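Local coordinates for hypothetical membrane protein (Corynebacterium glutamicum, PDB 6JS9) that binds heme in its N-terminal domain and probably passes it on as part of the corynebacterial heme uptake machinery, at residues A[32-38]-A[69-75]; A[5-9]-A[51-56]; A[96-101]-A[136-142]; A[10-16]-A[45-51]. One frame throughout, in Å; residues are numbered along the deposited sequence.

All four contacts are partly buried and belong to one curled antiparallel sheet. Contacts 1 and 4, nearer the centre of the chain, are backbone ladders that touch each other, Val-72 packing on Phe-47 and Phe-49; contact 1 approaches the heme, whereas contacts 2 and 3 lie away from it. Contacts 2 and 4 share Pro-51 on strand 48-58, and strand 63-79 of contact 1 is its neighbour. Contact 1 has six backbone bonds and contact 4 three. Contact 2 uses one hydroxyl-held N-H and buries Ala-8 and Thr-56; contact 3 uses two turn carbonyls and covers buried Phe-96, Leu-136, Ala-140 and Phe-142. Arg-6 NH1 links contact 2 to Phe-142 O of contact 3.

Contact 1. Residues A[32-38]-A[69-75]; sequences GSITLGD and NGSVHFL
Ser-33, Thr-35 and Gly-37 face Leu-75, His-73 and Ser-71 as hydrogen-bonded pairs of an antiparallel ladder whose strand axes run 162° apart and approach to 4.7 Å. Six backbone bonds hold it, the shortest from His-73 N to Thr-35 O at 2.8 Å. On one face Ile-34, Leu-36, Val-72 and Phe-74 stand side by side as an apolar layer. Ile-34 holds CG1 beside its own backbone N (chi1 -55°), which turns CG2 onto Val-72 CG1 at 3.7 Å. The other branch, CG1, meets Phe-74 CD1 obliquely at 4.0 Å. Leu-36 adds CD2 against Val-72 CG2 at 3.8 Å. Ile-34 and Val-72 suit a strand, since branching at CB favours extended backbone angles. The other face is mixed, Ser-33 OG lying 3.7 Å from Leu-75 CD1. Just beyond the end of strand 33-37, Asp-38 OD1 accepts Ser-71 OG at 2.9 Å, met on its anti side and somewhat out of the carboxylate plane. Gly-37, without a side chain, leaves room beside that hydroxyl. His-73 leads its ring away from Thr-35, and NE2 bonds to Asp-86 on strand 82-97. Phe-74 meets Phe-21 edge-to-face; Phe-21 lies on helix 19-26, which also carries Tyr-24, the axial heme ligand. This is an antiparallel beta ladder near the heme-binding end of the sheet, with the Phe-74 side chain about 8 Å from the heme.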
loop_
_atom_site.group_PDB
_atom_site.type_symbol
_atom_site.label_atom_id
_atom_site.label_comp_id
_atom_site.label_asym_id
_atom_site.label_seq_id
_atom_site.Cartn_x
_atom_site.Cartn_y
_atom_site.Cartn_z
ATOM N N GLY A 32 4.486 2.020 18.779
ATOM C CA GLY A 32 4.036 0.693 18.393
ATOM C C GLY A 32 5.064 -0.034 17.539
ATOM O O GLY A 32 6.276 0.076 17.746
ATOM N N SER A 33 4.562 -0.791 16.559
ATOM C CA SER A 33 5.417 -1.642 15.742
ATOM C C SER A 33 4.842 -1.782 14.338
ATOM O O SER A 33 3.651 -1.561 14.105
ATOM C CB SER A 33 5.572 -3.036 16.356
ATOM O OG SER A 33 4.293 -3.634 16.463
ATOM N N ILE A 34 5.711 -2.165 13.407
ATOM C CA ILE A 34 5.327 -2.530 12.042
ATOM C C ILE A 34 5.768 -3.970 11.809
ATOM O O ILE A 34 6.920 -4.321 12.087
ATOM C CB ILE A 34 5.958 -1.598 10.989
ATOM C CG1 ILE A 34 5.640 -0.126 11.271
ATOM C CG2 ILE A 34 5.479 -1.976 9.560
ATOM C CD1 ILE A 34 6.270 0.827 10.248
ATOM N N THR A 35 4.858 -4.803 11.303
ATOM C CA THR A 35 5.167 -6.205 11.038
ATOM C C THR A 35 4.747 -6.566 9.619
ATOM O O THR A 35 3.592 -6.348 9.231
ATOM C CB THR A 35 4.478 -7.131 12.048
ATOM O OG1 THR A 35 4.761 -6.675 13.377
ATOM C CG2 THR A 35 5.004 -8.528 11.914
ATOM N N LEU A 36 5.684 -7.106 8.848
ATOM C CA LEU A 36 5.422 -7.543 7.486
ATOM C C LEU A 36 5.148 -9.040 7.460
ATOM O O LEU A 36 5.738 -9.811 8.221
ATOM C CB LEU A 36 6.604 -7.216 6.581
ATOM C CG LEU A 36 7.023 -5.755 6.551
ATOM C CD1 LEU A 36 8.294 -5.629 5.722
ATOM C CD2 LEU A 36 5.902 -4.889 5.993
ATOM N N GLY A 37 4.244 -9.450 6.572
ATOM C CA GLY A 37 3.936 -10.856 6.413
ATOM C C GLY A 37 3.744 -11.229 4.957
ATOM O O GLY A 37 3.817 -10.383 4.063
ATOM N N ASP A 38 3.498 -12.523 4.742
ATOM C CA ASP A 38 3.092 -13.065 3.442
ATOM C C ASP A 38 4.092 -12.739 2.330
ATOM O O ASP A 38 3.708 -12.568 1.171
ATOM C CB ASP A 38 1.685 -12.580 3.066
ATOM C CG ASP A 38 0.664 -12.857 4.158
ATOM O OD1 ASP A 38 0.656 -12.119 5.165
ATOM O OD2 ASP A 38 -0.122 -13.811 4.034
ATOM N N ASN A 69 2.189 -10.335 -3.456
ATOM C CA ASN A 69 2.282 -10.988 -2.160
ATOM C C ASN A 69 2.703 -9.984 -1.105
ATOM O O ASN A 69 3.575 -9.145 -1.346
ATOM C CB ASN A 69 3.307 -12.117 -2.194
ATOM C CG ASN A 69 2.836 -13.284 -3.016
ATOM O OD1 ASN A 69 1.743 -13.814 -2.791
ATOM N ND2 ASN A 69 3.647 -13.687 -3.988
ATOM N N GLY A 70 2.097 -10.081 0.065
ATOM C CA GLY A 70 2.589 -9.374 1.233
ATOM C C GLY A 70 1.491 -8.688 2.016
ATOM O O GLY A 70 0.397 -8.424 1.518
ATOM N N SER A 71 1.799 -8.386 3.279
ATOM C CA SER A 71 0.901 -7.612 4.133
ATOM C C SER A 71 1.734 -6.740 5.061
ATOM O O SER A 71 2.911 -7.018 5.305
ATOM C CB SER A 71 -0.027 -8.516 4.950
ATOM O OG SER A 71 0.732 -9.317 5.842
ATOM N N VAL A 72 1.112 -5.672 5.571
ATOM C CA VAL A 72 1.736 -4.762 6.534
ATOM C C VAL A 72 0.777 -4.585 7.693
ATOM O O VAL A 72 -0.395 -4.260 7.474
ATOM C CB VAL A 72 2.049 -3.379 5.931
ATOM C CG1 VAL A 72 2.924 -2.578 6.886
ATOM C CG2 VAL A 72 2.696 -3.511 4.551
ATOM N N HIS A 73 1.269 -4.771 8.921
ATOM C CA HIS A 73 0.444 -4.658 10.122
ATOM C C HIS A 73 0.975 -3.532 11.010
ATOM O O HIS A 73 2.045 -3.667 11.611
ATOM C CB HIS A 73 0.413 -5.979 10.887
ATOM C CG HIS A 73 -0.528 -5.971 12.051
ATOM N ND1 HIS A 73 -0.476 -6.905 13.062
ATOM C CD2 HIS A 73 -1.551 -5.139 12.362
ATOM C CE1 HIS A 73 -1.424 -6.648 13.946
ATOM N NE2 HIS A 73 -2.095 -5.583 13.541
ATOM N N PHE A 74 0.214 -2.434 11.106
ATOM C CA PHE A 74 0.561 -1.301 11.956
ATOM C C PHE A 74 -0.128 -1.419 13.314
ATOM O O PHE A 74 -1.345 -1.626 13.389
ATOM C CB PHE A 74 0.146 0.027 11.313
ATOM C CG PHE A 74 0.710 0.259 9.943
ATOM C CD1 PHE A 74 2.020 0.692 9.781
ATOM C CD2 PHE A 74 -0.074 0.072 8.821
ATOM C CE1 PHE A 74 2.545 0.909 8.503
ATOM C CE2 PHE A 74 0.434 0.305 7.541
ATOM C CZ PHE A 74 1.745 0.732 7.391
ATOM N N LEU A 75 0.645 -1.243 14.381
ATOM C CA LEU A 75 0.133 -1.216 15.743
ATOM C C LEU A 75 0.564 0.087 16.391
ATOM O O LEU A 75 1.712 0.508 16.232
ATOM C CB LEU A 75 0.661 -2.389 16.582
ATOM C CG LEU A 75 0.138 -3.794 16.303
ATOM C CD1 LEU A 75 0.898 -4.826 17.126
ATOM C CD2 LEU A 75 -1.374 -3.894 16.562
#

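Contact 2. Residues A[5-9]-A[51-56]; sequences YRTAS and PRTNGT
Ala-8 and Thr-56 make the tight part of this contact, where a side-chain hydroxyl does the work that a backbone carbonyl would do in a regular ladder. Ala-8 N donates to Thr-56 OG1 at 2.9 Å, with a nearly straight angle of 164° at the hydrogen. The oxygen of Thr-56 lies anti to its carbonyl carbon (chi1 -58°), and this turn aims it at the Ala-8 backbone while CG2 faces Arg-6 O. The methyl of Ala-8 fits against the same hydroxyl, CB lying 3.3 Å from Thr-56 OG1, and also touches Pro-51 CB at 3.8 Å. A small residue suits this position, because the backbone must come close enough for the bond. The Pro-51 ring also lies against the Ala-8 carbonyl, CB to O being 3.5 Å. Thr-7 OG1 comes within 3.5 Å of Thr-56 OG1, which is proximity and not a bond.

Toward solvent the fit is slacker. Tyr-5 OH stops 3.7 Å from Asn-54 OD1, and the two side chains cross at about a right angle. Asn-54 sits in a type II turn from Arg-52 to Gly-55, at a position where asparagine tolerates the positive phi.

Strand 7-9 is paired with strand 177-183, and Ala-8 rests on Ile-182 from it and on Val-66 of strand 63-79. The chain turns a corner at 53-54; before it Pro-51 rests on Leu-180 and Val-66, and after it Thr-56 rests on Val-66 as well.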
loop_
_atom_site.group_PDB
_atom_site.type_symbol
_atom_site.label_atom_id
_atom_site.label_comp_id
_atom_site.label_asym_id
_atom_site.label_seq_id
_atom_site.Cartn_x
_atom_site.Cartn_y
_atom_site.Cartn_z
ATOM N N TYR A 5 -0.567 -14.338 -23.821
ATOM C CA TYR A 5 -0.578 -14.317 -22.355
ATOM C C TYR A 5 0.708 -13.691 -21.805
ATOM O O TYR A 5 1.812 -14.152 -22.100
ATOM C CB TYR A 5 -0.759 -15.742 -21.799
ATOM C CG TYR A 5 -0.821 -15.841 -20.276
ATOM C CD1 TYR A 5 -1.877 -15.270 -19.566
ATOM C CD2 TYR A 5 0.160 -16.526 -19.553
ATOM C CE1 TYR A 5 -1.949 -15.354 -18.180
ATOM C CE2 TYR A 5 0.096 -16.616 -18.159
ATOM C CZ TYR A 5 -0.967 -16.028 -17.481
ATOM O OH TYR A 5 -1.060 -16.101 -16.105
ATOM N N ARG A 6 0.564 -12.638 -21.001
ATOM C CA ARG A 6 1.703 -11.964 -20.390
ATOM C C ARG A 6 1.494 -11.858 -18.884
ATOM O O ARG A 6 0.374 -11.617 -18.419
ATOM C CB ARG A 6 1.913 -10.573 -20.994
ATOM C CG ARG A 6 2.130 -10.560 -22.498
ATOM C CD ARG A 6 3.375 -9.760 -22.859
ATOM N NE ARG A 6 4.558 -10.603 -22.887
ATOM C CZ ARG A 6 5.801 -10.159 -22.761
ATOM N NH1 ARG A 6 6.038 -8.867 -22.574
ATOM N NH2 ARG A 6 6.810 -11.019 -22.812
ATOM N N THR A 7 2.573 -12.039 -18.121
ATOM C CA THR A 7 2.443 -12.060 -16.669
ATOM C C THR A 7 3.694 -11.473 -16.028
ATOM O O THR A 7 4.799 -11.590 -16.569
ATOM C CB THR A 7 2.174 -13.490 -16.163
ATOM O OG1 THR A 7 1.768 -13.462 -14.787
ATOM C CG2 THR A 7 3.409 -14.370 -16.318
ATOM N N ALA A 8 3.500 -10.817 -14.873
ATOM C CA ALA A 8 4.588 -10.265 -14.062
ATOM C C ALA A 8 5.248 -11.406 -13.302
ATOM O O ALA A 8 4.717 -11.887 -12.299
ATOM C CB ALA A 8 4.064 -9.203 -13.095
ATOM N N SER A 9 6.432 -11.823 -13.749
ATOM C CA SER A 9 7.070 -13.013 -13.201
ATOM C C SER A 9 8.207 -12.716 -12.230
ATOM O O SER A 9 8.741 -13.660 -11.639
ATOM C CB SER A 9 7.602 -13.890 -14.338
ATOM O OG SER A 9 8.528 -13.164 -15.116
ATOM N N PRO A 51 5.361 -9.898 -7.174
ATOM C CA PRO A 51 4.135 -10.207 -7.932
ATOM C C PRO A 51 3.669 -11.636 -7.681
ATOM O O PRO A 51 4.471 -12.570 -7.614
ATOM C CB PRO A 51 4.550 -10.021 -9.400
ATOM C CG PRO A 51 5.947 -9.460 -9.375
ATOM C CD PRO A 51 6.543 -9.778 -8.048
ATOM N N ARG A 52 2.357 -11.806 -7.565
ATOM C CA ARG A 52 1.790 -13.122 -7.291
ATOM C C ARG A 52 1.669 -13.952 -8.570
ATOM O O ARG A 52 1.235 -13.453 -9.609
ATOM C CB ARG A 52 0.419 -12.958 -6.641
ATOM C CG ARG A 52 0.104 -13.979 -5.587
ATOM C CD ARG A 52 -1.244 -13.688 -4.985
ATOM N NE ARG A 52 -1.152 -13.063 -3.670
ATOM C CZ ARG A 52 -2.162 -12.407 -3.106
ATOM N NH1 ARG A 52 -3.306 -12.289 -3.766
ATOM N NH2 ARG A 52 -2.032 -11.863 -1.899
ATOM N N THR A 53 2.047 -15.230 -8.489
ATOM C CA THR A 53 1.807 -16.128 -9.615
ATOM C C THR A 53 0.328 -16.105 -9.963
ATOM O O THR A 53 -0.527 -16.041 -9.073
ATOM C CB THR A 53 2.230 -17.556 -9.291
ATOM O OG1 THR A 53 3.609 -17.580 -8.923
ATOM C CG2 THR A 53 2.017 -18.466 -10.505
ATOM N N ASN A 54 0.037 -16.145 -11.264
ATOM C CA ASN A 54 -1.272 -15.887 -11.860
ATOM C C ASN A 54 -1.839 -14.528 -11.484
ATOM O O ASN A 54 -3.022 -14.281 -11.716
ATOM C CB ASN A 54 -2.308 -16.957 -11.498
ATOM C CG ASN A 54 -2.040 -18.283 -12.150
ATOM O OD1 ASN A 54 -1.312 -18.371 -13.147
ATOM N ND2 ASN A 54 -2.641 -19.336 -11.598
ATOM N N GLY A 55 -1.047 -13.644 -10.888
ATOM C CA GLY A 55 -1.595 -12.395 -10.401
ATOM C C GLY A 55 -1.700 -11.281 -11.422
ATOM O O GLY A 55 -2.028 -10.153 -11.046
ATOM N N THR A 56 -1.426 -11.537 -12.699
ATOM C CA THR A 56 -1.398 -10.475 -13.698
ATOM C C THR A 56 -2.552 -10.633 -14.678
ATOM O O THR A 56 -2.754 -11.711 -15.246
ATOM C CB THR A 56 -0.062 -10.453 -14.448
ATOM O OG1 THR A 56 1.010 -10.272 -13.505
ATOM C CG2 THR A 56 -0.050 -9.309 -15.442
#

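Contact 3. Residues A[96-101]-A[136-142]; sequences FNGSSA and LNSAADF
Phe-96 (chi1 -60°) and Phe-142 (chi1 -77°) each carry CG beside their own backbone N, and this swings the two rings together from the two segments. They form an offset edge-to-face pair, the edge of Phe-142 directed at the face of Phe-96, with planes 85° apart and centroids 5.6 Å apart. The closest atoms are Phe-142 CZ and Phe-96 CD1, at 3.7 Å. Leu-136 crosses Phe-96 at about a right angle, its CD1 reaching the ring edge 3.9 Å from CD2. The small methyl of Ala-140 fits close, its CB lying 3.6 Å from Phe-96 CD2. Phe-96 belongs to the beta hairpin joining strands 82-97 and 100-110, closed by a type II' turn from Asn-97 to Ser-100. Gly-98 suits its second position, where phi is positive. Both central carbonyls of the turn are taken by the end of strand 129-136 and the loop after it: Gly-98 O accepts Ala-140 N at 2.8 Å, the donor standing above the carbonyl plane, and Ser-99 O accepts Leu-136 N at 2.8 Å. Ser-99 OG, on the exposed side, brushes the Ala-139 methyl. Phe-96 and Phe-142 also rest on Val-66 and Ile-147, and the carbonyl of Phe-142 receives Arg-6 NH1.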
loop_
_atom_site.group_PDB
_atom_site.type_symbol
_atom_site.label_atom_id
_atom_site.label_comp_id
_atom_site.label_asym_id
_atom_site.label_seq_id
_atom_site.Cartn_x
_atom_site.Cartn_y
_atom_site.Cartn_z
ATOM N N PHE A 96 -2.799 -0.381 -13.649
ATOM C CA PHE A 96 -2.071 0.523 -14.533
ATOM C C PHE A 96 -2.974 1.077 -15.630
ATOM O O PHE A 96 -3.805 0.361 -16.199
ATOM C CB PHE A 96 -0.880 -0.179 -15.187
ATOM C CG PHE A 96 0.126 -0.713 -14.214
ATOM C CD1 PHE A 96 -0.044 -1.966 -13.641
ATOM C CD2 PHE A 96 1.262 0.016 -13.903
ATOM C CE1 PHE A 96 0.887 -2.473 -12.763
ATOM C CE2 PHE A 96 2.194 -0.483 -13.025
ATOM C CZ PHE A 96 2.011 -1.734 -12.458
ATOM N N ASN A 97 -2.776 2.361 -15.943
ATOM C CA ASN A 97 -3.421 3.031 -17.077
ATOM C C ASN A 97 -2.372 3.980 -17.679
ATOM O O ASN A 97 -2.343 5.182 -17.394
ATOM C CB ASN A 97 -4.693 3.757 -16.631
ATOM C CG ASN A 97 -5.243 4.686 -17.684
ATOM O OD1 ASN A 97 -4.904 4.586 -18.864
ATOM N ND2 ASN A 97 -6.098 5.607 -17.259
ATOM N N GLY A 98 -1.484 3.424 -18.511
ATOM C CA GLY A 98 -0.416 4.217 -19.092
ATOM C C GLY A 98 0.569 4.793 -18.090
ATOM O O GLY A 98 1.231 4.043 -17.364
ATOM N N SER A 99 0.687 6.125 -18.058
ATOM C CA SER A 99 1.523 6.827 -17.090
ATOM C C SER A 99 0.858 6.992 -15.720
ATOM O O SER A 99 1.435 7.646 -14.844
ATOM C CB SER A 99 1.895 8.210 -17.632
ATOM O OG SER A 99 2.570 8.111 -18.865
ATOM N N SER A 100 -0.335 6.431 -15.524
ATOM C CA SER A 100 -1.056 6.469 -14.263
ATOM C C SER A 100 -1.253 5.063 -13.719
ATOM O O SER A 100 -1.374 4.100 -14.476
ATOM C CB SER A 100 -2.440 7.115 -14.420
ATOM O OG SER A 100 -2.342 8.513 -14.574
ATOM N N ALA A 101 -1.325 4.967 -12.392
ATOM C CA ALA A 101 -1.674 3.727 -11.723
ATOM C C ALA A 101 -2.459 4.053 -10.455
ATOM O O ALA A 101 -2.455 5.187 -9.969
ATOM C CB ALA A 101 -0.432 2.896 -11.376
ATOM N N LEU A 136 3.222 7.746 -12.711
ATOM C CA LEU A 136 4.409 6.975 -13.053
ATOM C C LEU A 136 5.392 7.807 -13.864
ATOM O O LEU A 136 4.991 8.605 -14.714
ATOM C CB LEU A 136 4.014 5.730 -13.845
ATOM C CG LEU A 136 3.186 4.711 -13.065
ATOM C CD1 LEU A 136 2.571 3.709 -14.021
ATOM C CD2 LEU A 136 4.043 4.009 -12.034
ATOM N N ASN A 137 6.692 7.596 -13.605
ATOM C CA ASN A 137 7.743 8.249 -14.389
ATOM C C ASN A 137 7.682 7.865 -15.870
ATOM O O ASN A 137 7.951 8.699 -16.743
ATOM C CB ASN A 137 9.126 7.901 -13.825
ATOM C CG ASN A 137 9.345 8.423 -12.411
ATOM O OD1 ASN A 137 8.641 9.328 -11.951
ATOM N ND2 ASN A 137 10.341 7.862 -11.719
ATOM N N SER A 138 7.366 6.604 -16.172
ATOM C CA SER A 138 7.243 6.128 -17.547
ATOM C C SER A 138 5.910 5.416 -17.732
ATOM O O SER A 138 5.334 4.883 -16.780
ATOM C CB SER A 138 8.384 5.164 -17.933
ATOM O OG SER A 138 9.659 5.764 -17.765
ATOM N N ALA A 139 5.423 5.404 -18.970
ATOM C CA ALA A 139 4.176 4.713 -19.256
ATOM C C ALA A 139 4.363 3.214 -19.075
ATOM O O ALA A 139 5.347 2.639 -19.545
ATOM C CB ALA A 139 3.699 5.009 -20.678
ATOM N N ALA A 140 3.414 2.578 -18.400
ATOM C CA ALA A 140 3.409 1.124 -18.344
ATOM C C ALA A 140 3.046 0.546 -19.713
ATOM O O ALA A 140 2.096 0.996 -20.360
ATOM C CB ALA A 140 2.432 0.637 -17.275
ATOM N N ASP A 141 3.801 -0.458 -20.150
ATOM C CA ASP A 141 3.571 -1.106 -21.444
ATOM C C ASP A 141 3.791 -2.603 -21.247
ATOM O O ASP A 141 4.935 -3.062 -21.207
ATOM C CB ASP A 141 4.500 -0.533 -22.503
ATOM C CG ASP A 141 4.246 -1.099 -23.903
ATOM O OD1 ASP A 141 3.512 -2.108 -24.065
ATOM O OD2 ASP A 141 4.798 -0.501 -24.849
ATOM N N PHE A 142 2.695 -3.357 -21.120
ATOM C CA PHE A 142 2.793 -4.789 -20.859
ATOM C C PHE A 142 3.322 -5.578 -22.050
ATOM O O PHE A 142 3.625 -6.766 -21.893
ATOM C CB PHE A 142 1.435 -5.353 -20.437
ATOM C CG PHE A 142 1.065 -5.037 -19.011
ATOM C CD1 PHE A 142 1.548 -5.814 -17.965
ATOM C CD2 PHE A 142 0.242 -3.958 -18.711
ATOM C CE1 PHE A 142 1.211 -5.519 -16.641
ATOM C CE2 PHE A 142 -0.099 -3.661 -17.388
ATOM C CZ PHE A 142 0.389 -4.447 -16.358
#

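Contact 4. Residues A[10-16]-A[45-51]; sequences DGSLNWG and GNFAFTP
Phe-47 lays one face of its ring over Gly-16, whose CA stands 4.2 Å from the ring centroid and 28° off the normal, a CH-pi contact. Glycine suits the place because a side chain there would run into the Gly-45 carbonyl. Phe-49 is turned differently: it presents its edge to Trp-15 O, which lies in the ring plane 3.6 Å from CE2. Its CG lies beside its own backbone N (chi1 -52°), and this brings CD2 to 3.5 Å from Leu-13 O. Leu-13 is on the same face of the sheet as Phe-49, its CG 4.5 Å from Phe-49 CD2.

On the other face of the sheet the chemistry is polar. Ser-12 OG donates to Asn-14 OD1 at 2.8 Å, which fixes the amide alongside Ala-48, whose CB is 3.3 Å from OD1. The backbones form a short antiparallel ladder, Leu-13 and Phe-49 the hydrogen-bonded pair and Asn-14 and Ala-48 the non-hydrogen-bonded one. Trp-15 N continues it with a bond of 2.7 Å to Phe-47 O. One water bridges the two segments beyond the strands, accepting from Gly-16 N at 2.8 Å and donating to Asn-46 OD1. At the other end Pro-51, having no N-H to offer, sets CD against Gly-11 O.

Strand 11-14 lies between strands 48-58 and 177-183. Leu-13 and Phe-49 pack on Phe-68 and Ile-92, Phe-47 meets Val-72, and Trp-15 NE1 bonds to Asp-174 O. The Gly-16 carbonyl accepts a hydrogen bond from Arg-22 NH1 on helix 19-26, the helix that carries the axial heme ligand Tyr-24.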
loop_
_atom_site.group_PDB
_atom_site.type_symbol
_atom_site.label_atom_id
_atom_site.label_comp_id
_atom_site.label_asym_id
_atom_site.label_seq_id
_atom_site.Cartn_x
_atom_site.Cartn_y
_atom_site.Cartn_z
ATOM N N ASP A 10 8.591 -11.452 -12.049
ATOM C CA ASP A 10 9.682 -11.111 -11.140
ATOM C C ASP A 10 9.696 -9.604 -10.905
ATOM O O ASP A 10 9.017 -8.837 -11.592
ATOM C CB ASP A 10 11.035 -11.577 -11.684
ATOM C CG ASP A 10 11.909 -12.185 -10.615
ATOM O OD1 ASP A 10 11.641 -11.957 -9.414
ATOM O OD2 ASP A 10 12.868 -12.890 -10.975
ATOM N N GLY A 11 10.512 -9.189 -9.941
ATOM C CA GLY A 11 10.609 -7.798 -9.554
ATOM C C GLY A 11 9.854 -7.550 -8.269
ATOM O O GLY A 11 9.458 -8.480 -7.562
ATOM N N SER A 12 9.641 -6.268 -7.968
ATOM C CA SER A 12 8.927 -5.920 -6.746
ATOM C C SER A 12 8.409 -4.494 -6.817
ATOM O O SER A 12 9.030 -3.616 -7.420
ATOM C CB SER A 12 9.821 -6.078 -5.511
ATOM O OG SER A 12 10.837 -5.087 -5.512
ATOM N N LEU A 13 7.267 -4.276 -6.178
ATOM C CA LEU A 13 6.831 -2.938 -5.821
ATOM C C LEU A 13 7.457 -2.574 -4.482
ATOM O O LEU A 13 7.318 -3.318 -3.506
ATOM C CB LEU A 13 5.306 -2.865 -5.741
ATOM C CG LEU A 13 4.689 -1.659 -5.025
ATOM C CD1 LEU A 13 5.003 -0.366 -5.777
ATOM C CD2 LEU A 13 3.187 -1.845 -4.901
ATOM N N ASN A 14 8.165 -1.446 -4.450
ATOM C CA ASN A 14 8.839 -0.955 -3.260
ATOM C C ASN A 14 8.087 0.285 -2.787
ATOM O O ASN A 14 8.097 1.313 -3.471
ATOM C CB ASN A 14 10.305 -0.630 -3.546
ATOM C CG ASN A 14 11.093 -1.824 -4.028
ATOM O OD1 ASN A 14 10.755 -2.975 -3.746
ATOM N ND2 ASN A 14 12.167 -1.553 -4.759
ATOM N N TRP A 15 7.435 0.193 -1.625
ATOM C CA TRP A 15 6.594 1.293 -1.140
ATOM C C TRP A 15 6.283 1.088 0.330
ATOM O O TRP A 15 5.640 0.096 0.682
ATOM C CB TRP A 15 5.294 1.368 -1.936
ATOM C CG TRP A 15 4.453 2.590 -1.689
ATOM C CD1 TRP A 15 4.817 3.889 -1.893
ATOM C CD2 TRP A 15 3.082 2.625 -1.252
ATOM N NE1 TRP A 15 3.769 4.732 -1.582
ATOM C CE2 TRP A 15 2.690 3.977 -1.206
ATOM C CE3 TRP A 15 2.151 1.642 -0.902
ATOM C CZ2 TRP A 15 1.411 4.373 -0.802
ATOM C CZ3 TRP A 15 0.874 2.034 -0.515
ATOM C CH2 TRP A 15 0.522 3.389 -0.460
ATOM N N GLY A 16 6.688 2.038 1.176
ATOM C CA GLY A 16 6.420 1.939 2.600
ATOM C C GLY A 16 5.301 2.856 3.057
ATOM O O GLY A 16 5.336 3.363 4.180
ATOM N N GLY A 45 12.597 0.170 4.735
ATOM C CA GLY A 45 11.400 0.957 4.963
ATOM C C GLY A 45 10.578 1.174 3.711
ATOM O O GLY A 45 9.415 1.596 3.804
ATOM N N ASN A 46 11.154 0.894 2.548
ATOM C CA ASN A 46 10.436 0.921 1.285
ATOM C C ASN A 46 9.984 -0.501 0.957
ATOM O O ASN A 46 10.531 -1.196 0.086
ATOM C CB ASN A 46 11.328 1.514 0.204
ATOM C CG ASN A 46 11.934 2.838 0.629
ATOM O OD1 ASN A 46 11.219 3.773 0.998
ATOM N ND2 ASN A 46 13.261 2.911 0.619
ATOM N N PHE A 47 8.963 -0.915 1.705
ATOM C CA PHE A 47 8.497 -2.298 1.729
ATOM C C PHE A 47 8.374 -2.894 0.331
ATOM O O PHE A 47 7.760 -2.301 -0.560
ATOM C CB PHE A 47 7.153 -2.361 2.444
ATOM C CG PHE A 47 7.190 -1.793 3.838
ATOM C CD1 PHE A 47 8.380 -1.766 4.558
ATOM C CD2 PHE A 47 6.044 -1.308 4.428
ATOM C CE1 PHE A 47 8.429 -1.247 5.840
ATOM C CE2 PHE A 47 6.084 -0.790 5.719
ATOM C CZ PHE A 47 7.282 -0.767 6.420
ATOM N N ALA A 48 8.956 -4.079 0.155
ATOM C CA ALA A 48 9.052 -4.746 -1.141
ATOM C C ALA A 48 8.019 -5.868 -1.234
ATOM O O ALA A 48 8.034 -6.802 -0.421
ATOM C CB ALA A 48 10.461 -5.297 -1.352
ATOM N N PHE A 49 7.135 -5.778 -2.226
ATOM C CA PHE A 49 6.099 -6.773 -2.488
ATOM C C PHE A 49 6.345 -7.437 -3.843
ATOM O O PHE A 49 6.480 -6.747 -4.859
ATOM C CB PHE A 49 4.712 -6.124 -2.472
ATOM C CG PHE A 49 4.440 -5.300 -1.227
ATOM C CD1 PHE A 49 3.912 -5.894 -0.078
ATOM C CD2 PHE A 49 4.720 -3.945 -1.205
ATOM C CE1 PHE A 49 3.657 -5.140 1.078
ATOM C CE2 PHE A 49 4.464 -3.180 -0.041
ATOM C CZ PHE A 49 3.935 -3.786 1.095
ATOM N N THR A 50 6.385 -8.811 -3.859
ATOM C CA THR A 50 6.635 -9.548 -5.092
ATOM C C THR A 50 5.328 -9.833 -5.834
ATOM O O THR A 50 4.282 -10.004 -5.204
ATOM C CB THR A 50 7.343 -10.866 -4.787
ATOM O OG1 THR A 50 6.484 -11.693 -3.994
ATOM C CG2 THR A 50 8.633 -10.609 -4.042
ATOM N N PRO A 51 5.361 -9.898 -7.174
ATOM C CA PRO A 51 4.135 -10.207 -7.932
ATOM C C PRO A 51 3.669 -11.636 -7.681
ATOM O O PRO A 51 4.471 -12.570 -7.614
ATOM C CB PRO A 51 4.550 -10.021 -9.400
ATOM C CG PRO A 51 5.947 -9.460 -9.375
ATOM C CD PRO A 51 6.543 -9.778 -8.048
HETATM O O HOH W 1 8.531 4.021 0.663
#